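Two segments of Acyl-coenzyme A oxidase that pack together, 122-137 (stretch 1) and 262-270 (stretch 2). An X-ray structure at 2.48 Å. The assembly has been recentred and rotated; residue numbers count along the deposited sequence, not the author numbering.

Stretch 1, residues 122-137: PALNAQASDEQQAKWL
Stretch 2, residues 262-270: RTNLLMRHT

Stretch 1 is a helix-break-helix: residues 122-127 are helical, Ala128 leaves helical geometry (phi/psi -78/143), Ser129 (-68/165) is the N-cap, and a second helix starts at Asp130. Stretch 2 lies against this break, its CA atoms closest at Ala128-Leu266 (4.5 Å) and Ser129-Arg268 (4.1 Å); together the stretches bury 641 Å².

Stretch 2 opens with a 3-10 segment, 262-264, closed by Leu265 N to Arg262 O (3.2 Å). Its carbonyls serve Gln132, whose CA-to-CB bond points toward stretch 2 (side chain chi1 m, chi2 t, chi3 -35°): NE2 donates to Thr263 O at 2.6 Å and to Leu265 O at 2.7 Å, using both amide hydrogens. The edge of the Trp136 ring (chi1 m, chi2 -50°) borders the same segment, CH2 lying 3.6 Å from Thr263 O and CZ2 3.6 Å from Asn264 OD1, with Asn264 in the m rotamer.

From Leu265 (-64/123) the chain is extended. Leu265 points its CA-to-CB bond away, while Leu266 (-71/119; chi1 m, chi2 t) fills the apolar centre, with 105 Å² covered. Its CD2 is 4.2 Å from both Ala128 CB and Trp136 CZ3, and its CD1 is 3.4 Å from Gln127 OE1. The small side chain at Ala128 accompanies a close backbone approach, Ala128 N lying 4.1 Å from Leu266 CB.

Met267 turns the chain (-125/35), and its N donates to Gln132 OE1 at 3.0 Å. That oxygen also accepts from Ser129 N at 2.7 Å, while Gln132 N donates to Ser129 OG at 2.9 Å. Ser129, chi1 p, thus caps the second helix as Gln132 ties that cap to stretch 2; a primary amide suits this buried site because it offers donors and an acceptor together.

Arg268 (-65/-40) has the largest covered area, 121 Å². Its N donates to Gln127 O at 2.9 Å, occupying a carbonyl at the end of the first helix. The CA-to-CB bond points toward stretch 1 (side chain chi1 t, chi2 t, chi3 m, chi4 -103°), and NE donates to Ala128 O at 2.7 Å, near the guanidinium plane; a weak bond from NH2 reaches the same oxygen at 3.3 Å. NH2 also forms a long salt bridge with Asp130 OD2 at 3.6 Å. Asn125 O lies over one guanidinium face, 3.7 Å from NE.

At the exposed margin, His269 (-118/-17; chi1 m, chi2 127°) brings CE1 to 3.3 Å from Ala126 O. Thr270 (-126/139) makes no contact with stretch 1.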

ATOM      1  N   PRO B 122      -7.567  29.573   6.583  1.00 29.93           N
ATOM      2  CA  PRO B 122      -6.407  30.121   5.848  1.00 30.47           C
ATOM      3  C   PRO B 122      -6.787  30.878   4.585  1.00 32.58           C
ATOM      4  O   PRO B 122      -6.179  31.915   4.284  1.00 34.31           O
ATOM      5  CB  PRO B 122      -5.561  28.873   5.557  1.00 29.73           C
ATOM      6  CG  PRO B 122      -5.831  27.996   6.738  1.00 29.99           C
ATOM      7  CD  PRO B 122      -7.316  28.192   7.027  1.00 29.68           C
ATOM      8  N   ALA B 123      -7.786  30.409   3.838  1.00 32.52           N
ATOM      9  CA  ALA B 123      -8.205  31.142   2.648  1.00 32.97           C
ATOM     10  C   ALA B 123      -8.787  32.512   3.017  1.00 34.67           C
ATOM     11  O   ALA B 123      -8.532  33.510   2.334  1.00 35.05           O
ATOM     12  CB  ALA B 123      -9.192  30.297   1.845  1.00 33.08           C
ATOM     13  N   LEU B 124      -9.567  32.583   4.102  1.00 32.57           N
ATOM     14  CA  LEU B 124     -10.100  33.870   4.549  1.00 34.36           C
ATOM     15  C   LEU B 124      -8.997  34.838   4.958  1.00 35.37           C
ATOM     16  O   LEU B 124      -9.070  36.030   4.643  1.00 33.70           O
ATOM     17  CB  LEU B 124     -11.077  33.676   5.707  1.00 36.16           C
ATOM     18  CG  LEU B 124     -12.410  33.060   5.324  1.00 37.84           C
ATOM     19  CD1 LEU B 124     -13.226  32.743   6.553  1.00 38.52           C
ATOM     20  CD2 LEU B 124     -13.127  34.074   4.440  1.00 37.33           C
ATOM     21  N   ASN B 125      -7.991  34.358   5.695  1.00 37.21           N
ATOM     22  CA  ASN B 125      -6.847  35.206   6.021  1.00 37.62           C
ATOM     23  C   ASN B 125      -6.179  35.744   4.764  1.00 35.59           C
ATOM     24  O   ASN B 125      -5.872  36.937   4.673  1.00 35.32           O
ATOM     25  CB  ASN B 125      -5.824  34.420   6.842  1.00 38.67           C
ATOM     26  CG  ASN B 125      -6.253  34.222   8.275  1.00 41.00           C
ATOM     27  OD1 ASN B 125      -6.866  35.109   8.878  1.00 42.63           O
ATOM     28  ND2 ASN B 125      -5.948  33.044   8.832  1.00 43.07           N
ATOM     29  N   ALA B 126      -5.961  34.870   3.776  1.00 39.12           N
ATOM     30  CA  ALA B 126      -5.112  35.182   2.627  1.00 39.01           C
ATOM     31  C   ALA B 126      -5.802  36.037   1.574  1.00 38.67           C
ATOM     32  O   ALA B 126      -5.130  36.824   0.897  1.00 38.73           O
ATOM     33  CB  ALA B 126      -4.619  33.886   1.982  1.00 38.32           C
ATOM     34  N   GLN B 127      -7.122  35.894   1.406  1.00 38.07           N
ATOM     35  CA  GLN B 127      -7.817  36.439   0.247  1.00 37.90           C
ATOM     36  C   GLN B 127      -8.960  37.386   0.585  1.00 35.21           C
ATOM     37  O   GLN B 127      -9.311  38.226  -0.253  1.00 34.06           O
ATOM     38  CB  GLN B 127      -8.375  35.298  -0.625  1.00 40.69           C
ATOM     39  CG  GLN B 127      -7.372  34.185  -0.982  1.00 43.70           C
ATOM     40  CD  GLN B 127      -8.065  32.873  -1.384  1.00 47.74           C
ATOM     41  OE1 GLN B 127      -9.297  32.778  -1.356  1.00 49.78           O
ATOM     42  NE2 GLN B 127      -7.277  31.864  -1.753  1.00 46.40           N
ATOM     43  N   ALA B 128      -9.570  37.263   1.762  1.00 37.65           N
ATOM     44  CA  ALA B 128     -10.659  38.145   2.144  1.00 39.32           C
ATOM     45  C   ALA B 128     -10.100  39.497   2.582  1.00 41.37           C
ATOM     46  O   ALA B 128      -9.007  39.574   3.157  1.00 39.89           O
ATOM     47  CB  ALA B 128     -11.496  37.519   3.260  1.00 38.70           C
ATOM     48  N   SER B 129     -10.814  40.571   2.238  1.00 39.78           N
ATOM     49  CA  SER B 129     -10.423  41.890   2.708  1.00 43.37           C
ATOM     50  C   SER B 129     -10.620  41.981   4.218  1.00 44.35           C
ATOM     51  O   SER B 129     -11.332  41.176   4.825  1.00 46.14           O
ATOM     52  CB  SER B 129     -11.228  42.982   2.000  1.00 42.00           C
ATOM     53  OG  SER B 129     -12.565  43.046   2.496  1.00 42.09           O
ATOM     54  N   ASP B 130     -10.014  43.007   4.809  1.00 43.99           N
ATOM     55  CA  ASP B 130     -10.153  43.256   6.233  1.00 44.65           C
ATOM     56  C   ASP B 130     -11.647  43.342   6.514  1.00 43.16           C
ATOM     57  O   ASP B 130     -12.165  42.635   7.377  1.00 43.99           O
ATOM     58  CB  ASP B 130      -9.459  44.559   6.627  1.00 45.85           C
ATOM     59  CG  ASP B 130      -8.023  44.346   7.063  1.00 48.64           C
ATOM     60  OD1 ASP B 130      -7.809  43.836   8.183  1.00 54.87           O
ATOM     61  OD2 ASP B 130      -7.108  44.689   6.286  1.00 50.50           O
ATOM     62  N   GLU B 131     -12.340  44.207   5.775  1.00 43.96           N
ATOM     63  CA  GLU B 131     -13.782  44.337   5.945  1.00 46.08           C
ATOM     64  C   GLU B 131     -14.475  42.984   5.798  1.00 46.92           C
ATOM     65  O   GLU B 131     -15.472  42.714   6.478  1.00 49.39           O
ATOM     66  CB  GLU B 131     -14.324  45.357   4.951  1.00 49.03           C
ATOM     67  CG  GLU B 131     -15.797  45.655   5.068  1.00 51.58           C
ATOM     68  CD  GLU B 131     -16.207  46.797   4.141  1.00 54.35           C
ATOM     69  OE1 GLU B 131     -15.389  47.177   3.264  1.00 55.31           O
ATOM     70  OE2 GLU B 131     -17.326  47.340   4.316  1.00 56.19           O
ATOM     71  N   GLN B 132     -13.988  42.137   4.877  1.00 41.83           N
ATOM     72  CA  GLN B 132     -14.587  40.813   4.706  1.00 42.72           C
ATOM     73  C   GLN B 132     -14.246  39.876   5.866  1.00 39.77           C
ATOM     74  O   GLN B 132     -15.104  39.109   6.321  1.00 38.51           O
ATOM     75  CB  GLN B 132     -14.173  40.213   3.357  1.00 42.68           C
ATOM     76  CG  GLN B 132     -14.888  40.872   2.179  1.00 42.27           C
ATOM     77  CD  GLN B 132     -14.281  40.534   0.827  1.00 42.09           C
ATOM     78  OE1 GLN B 132     -13.069  40.376   0.704  1.00 41.86           O
ATOM     79  NE2 GLN B 132     -15.127  40.417  -0.196  1.00 42.39           N
ATOM     80  N   GLN B 133     -13.003  39.929   6.358  1.00 42.84           N
ATOM     81  CA  GLN B 133     -12.601  39.111   7.502  1.00 42.28           C
ATOM     82  C   GLN B 133     -13.440  39.414   8.733  1.00 44.06           C
ATOM     83  O   GLN B 133     -13.809  38.500   9.488  1.00 42.24           O
ATOM     84  CB  GLN B 133     -11.128  39.343   7.796  1.00 41.35           C
ATOM     85  CG  GLN B 133     -10.220  38.812   6.714  1.00 40.04           C
ATOM     86  CD  GLN B 133      -8.784  39.072   7.025  1.00 38.19           C
ATOM     87  OE1 GLN B 133      -8.473  39.683   8.034  1.00 38.59           O
ATOM     88  NE2 GLN B 133      -7.893  38.634   6.150  1.00 37.58           N
ATOM     89  N   ALA B 134     -13.729  40.702   8.966  1.00 42.08           N
ATOM     90  CA  ALA B 134     -14.575  41.095  10.090  1.00 45.60           C
ATOM     91  C   ALA B 134     -15.944  40.435  10.016  1.00 46.77           C
ATOM     92  O   ALA B 134     -16.570  40.185  11.053  1.00 51.00           O
ATOM     93  CB  ALA B 134     -14.701  42.625  10.137  1.00 45.29           C
ATOM     94  N   LYS B 135     -16.407  40.127   8.803  1.00 44.19           N
ATOM     95  CA  LYS B 135     -17.724  39.549   8.591  1.00 43.56           C
ATOM     96  C   LYS B 135     -17.723  38.019   8.588  1.00 40.77           C
ATOM     97  O   LYS B 135     -18.598  37.407   9.219  1.00 41.67           O
ATOM     98  CB  LYS B 135     -18.282  40.031   7.249  1.00 45.74           C
ATOM     99  CG  LYS B 135     -19.719  39.583   6.960  1.00 50.51           C
ATOM    100  CD  LYS B 135     -20.195  40.034   5.561  1.00 51.60           C
ATOM    101  CE  LYS B 135     -20.343  41.557   5.439  1.00 55.58           C
ATOM    102  NZ  LYS B 135     -20.915  41.891   4.086  1.00 56.51           N
ATOM    103  N   TRP B 136     -16.731  37.379   7.967  1.00 43.43           N
ATOM    104  CA  TRP B 136     -16.706  35.919   7.821  1.00 39.43           C
ATOM    105  C   TRP B 136     -15.655  35.208   8.666  1.00 38.32           C
ATOM    106  O   TRP B 136     -15.936  34.143   9.224  1.00 38.07           O
ATOM    107  CB  TRP B 136     -16.510  35.547   6.347  1.00 38.26           C
ATOM    108  CG  TRP B 136     -17.685  35.930   5.502  1.00 38.78           C
ATOM    109  CD1 TRP B 136     -19.000  35.647   5.752  1.00 38.10           C
ATOM    110  CD2 TRP B 136     -17.664  36.663   4.274  1.00 36.08           C
ATOM    111  NE1 TRP B 136     -19.794  36.154   4.756  1.00 37.75           N
ATOM    112  CE2 TRP B 136     -18.998  36.783   3.834  1.00 37.14           C
ATOM    113  CE3 TRP B 136     -16.643  37.222   3.493  1.00 35.37           C
ATOM    114  CZ2 TRP B 136     -19.343  37.443   2.652  1.00 36.42           C
ATOM    115  CZ3 TRP B 136     -16.991  37.882   2.315  1.00 35.03           C
ATOM    116  CH2 TRP B 136     -18.328  37.987   1.912  1.00 35.91           C
ATOM    117  N   LEU B 137     -14.441  35.758   8.755  1.00 37.05           N
ATOM    118  CA  LEU B 137     -13.374  35.094   9.494  1.00 35.59           C
ATOM    119  C   LEU B 137     -13.705  34.992  10.977  1.00 36.71           C
ATOM    120  O   LEU B 137     -13.383  33.986  11.622  1.00 40.63           O
ATOM    121  CB  LEU B 137     -12.052  35.828   9.285  1.00 35.89           C
ATOM    122  CG  LEU B 137     -10.828  35.329  10.054  1.00 36.23           C
ATOM    123  CD1 LEU B 137     -10.560  33.842   9.813  1.00 37.88           C
ATOM    124  CD2 LEU B 137      -9.652  36.171   9.647  1.00 36.32           C
ATOM    125  N   ARG B 262     -21.866  41.013  -5.181  1.00 29.95           N
ATOM    126  CA  ARG B 262     -20.555  41.377  -5.701  1.00 31.41           C
ATOM    127  C   ARG B 262     -19.468  41.231  -4.644  1.00 32.59           C
ATOM    128  O   ARG B 262     -18.356  40.768  -4.941  1.00 32.84           O
ATOM    129  CB  ARG B 262     -20.559  42.820  -6.217  1.00 32.10           C
ATOM    130  CG  ARG B 262     -19.279  43.181  -6.961  1.00 32.39           C
ATOM    131  CD  ARG B 262     -19.135  44.636  -7.300  1.00 32.61           C
ATOM    132  NE  ARG B 262     -18.557  45.433  -6.219  1.00 33.99           N
ATOM    133  CZ  ARG B 262     -19.261  46.153  -5.353  1.00 33.78           C
ATOM    134  NH1 ARG B 262     -20.588  46.190  -5.442  1.00 36.20           N
ATOM    135  NH2 ARG B 262     -18.636  46.854  -4.413  1.00 33.65           N
ATOM    136  N   THR B 263     -19.765  41.622  -3.403  1.00 34.92           N
ATOM    137  CA  THR B 263     -18.758  41.659  -2.348  1.00 35.20           C
ATOM    138  C   THR B 263     -18.459  40.289  -1.744  1.00 33.64           C
ATOM    139  O   THR B 263     -17.636  40.214  -0.823  1.00 33.80           O
ATOM    140  CB  THR B 263     -19.198  42.622  -1.241  1.00 36.90           C
ATOM    141  OG1 THR B 263     -20.527  42.278  -0.824  1.00 40.23           O
ATOM    142  CG2 THR B 263     -19.170  44.068  -1.731  1.00 36.91           C
ATOM    143  N   ASN B 264     -19.078  39.206  -2.246  1.00 33.74           N
ATOM    144  CA  ASN B 264     -18.640  37.856  -1.889  1.00 32.44           C
ATOM    145  C   ASN B 264     -17.404  37.415  -2.659  1.00 31.08           C
ATOM    146  O   ASN B 264     -16.835  36.380  -2.310  1.00 30.51           O
ATOM    147  CB  ASN B 264     -19.746  36.820  -2.096  1.00 33.11           C
ATOM    148  CG  ASN B 264     -20.769  36.815  -0.977  1.00 33.21           C
ATOM    149  OD1 ASN B 264     -21.140  37.857  -0.456  1.00 32.74           O
ATOM    150  ND2 ASN B 264     -21.226  35.629  -0.601  1.00 32.59           N
ATOM    151  N   LEU B 265     -17.006  38.142  -3.706  1.00 31.51           N
ATOM    152  CA  LEU B 265     -15.672  37.993  -4.268  1.00 31.79           C
ATOM    153  C   LEU B 265     -14.649  38.414  -3.221  1.00 33.24           C
ATOM    154  O   LEU B 265     -14.719  39.531  -2.702  1.00 32.35           O
ATOM    155  CB  LEU B 265     -15.521  38.854  -5.527  1.00 31.41           C
ATOM    156  CG  LEU B 265     -14.094  39.063  -6.076  1.00 30.21           C
ATOM    157  CD1 LEU B 265     -13.550  37.793  -6.726  1.00 30.59           C
ATOM    158  CD2 LEU B 265     -13.993  40.232  -7.046  1.00 29.86           C
ATOM    159  N   LEU B 266     -13.721  37.511  -2.880  1.00 33.73           N
ATOM    160  CA  LEU B 266     -12.691  37.815  -1.887  1.00 34.83           C
ATOM    161  C   LEU B 266     -11.710  38.818  -2.489  1.00 36.48           C
ATOM    162  O   LEU B 266     -11.059  38.529  -3.502  1.00 36.27           O
ATOM    163  CB  LEU B 266     -11.975  36.534  -1.458  1.00 35.33           C
ATOM    164  CG  LEU B 266     -12.876  35.436  -0.851  1.00 34.76           C
ATOM    165  CD1 LEU B 266     -12.065  34.320  -0.217  1.00 34.86           C
ATOM    166  CD2 LEU B 266     -13.882  36.023   0.147  1.00 34.75           C
ATOM    167  N   MET B 267     -11.601  40.002  -1.877  1.00 35.23           N
ATOM    168  CA  MET B 267     -11.025  41.157  -2.564  1.00 37.96           C
ATOM    169  C   MET B 267      -9.855  41.795  -1.815  1.00 42.19           C
ATOM    170  O   MET B 267      -9.650  43.009  -1.884  1.00 45.86           O
ATOM    171  CB  MET B 267     -12.105  42.205  -2.822  1.00 37.88           C
ATOM    172  CG  MET B 267     -12.998  41.887  -3.996  1.00 37.20           C
ATOM    173  SD  MET B 267     -14.174  43.201  -4.367  1.00 39.68           S
ATOM    174  CE  MET B 267     -15.598  42.681  -3.423  1.00 37.49           C
ATOM    175  N   ARG B 268      -9.030  40.999  -1.129  1.00 40.06           N
ATOM    176  CA  ARG B 268      -7.846  41.583  -0.507  1.00 43.09           C
ATOM    177  C   ARG B 268      -6.884  42.112  -1.563  1.00 43.15           C
ATOM    178  O   ARG B 268      -6.322  43.203  -1.413  1.00 44.60           O
ATOM    179  CB  ARG B 268      -7.143  40.556   0.388  1.00 46.27           C
ATOM    180  CG  ARG B 268      -5.833  41.057   1.018  1.00 46.63           C
ATOM    181  CD  ARG B 268      -5.413  40.194   2.208  1.00 47.76           C
ATOM    182  NE  ARG B 268      -6.380  40.372   3.287  1.00 49.63           N
ATOM    183  CZ  ARG B 268      -6.179  41.123   4.367  1.00 47.96           C
ATOM    184  NH1 ARG B 268      -5.030  41.764   4.536  1.00 45.30           N
ATOM    185  NH2 ARG B 268      -7.140  41.240   5.273  1.00 49.07           N
ATOM    186  N   HIS B 269      -6.731  41.385  -2.662  1.00 42.94           N
ATOM    187  CA  HIS B 269      -5.736  41.691  -3.672  1.00 44.94           C
ATOM    188  C   HIS B 269      -6.320  42.024  -5.034  1.00 41.58           C
ATOM    189  O   HIS B 269      -5.597  42.551  -5.886  1.00 43.95           O
ATOM    190  CB  HIS B 269      -4.780  40.499  -3.828  1.00 48.90           C
ATOM    191  CG  HIS B 269      -4.052  40.149  -2.570  1.00 55.65           C
ATOM    192  ND1 HIS B 269      -4.047  38.874  -2.043  1.00 59.78           N
ATOM    193  CD2 HIS B 269      -3.298  40.904  -1.737  1.00 57.20           C
ATOM    194  CE1 HIS B 269      -3.327  38.860  -0.936  1.00 58.40           C
ATOM    195  NE2 HIS B 269      -2.856  40.078  -0.731  1.00 58.43           N
ATOM    196  N   THR B 270      -7.578  41.688  -5.276  1.00 41.59           N
ATOM    197  CA  THR B 270      -8.282  41.953  -6.518  1.00 40.14           C
ATOM    198  C   THR B 270      -9.568  42.706  -6.218  1.00 38.55           C
ATOM    199  O   THR B 270     -10.251  42.400  -5.244  1.00 38.53           O
ATOM    200  CB  THR B 270      -8.601  40.623  -7.238  1.00 41.08           C
ATOM    201  OG1 THR B 270      -7.391  39.938  -7.596  1.00 41.42           O
ATOM    202  CG2 THR B 270      -9.494  40.827  -8.423  1.00 42.49           C
TER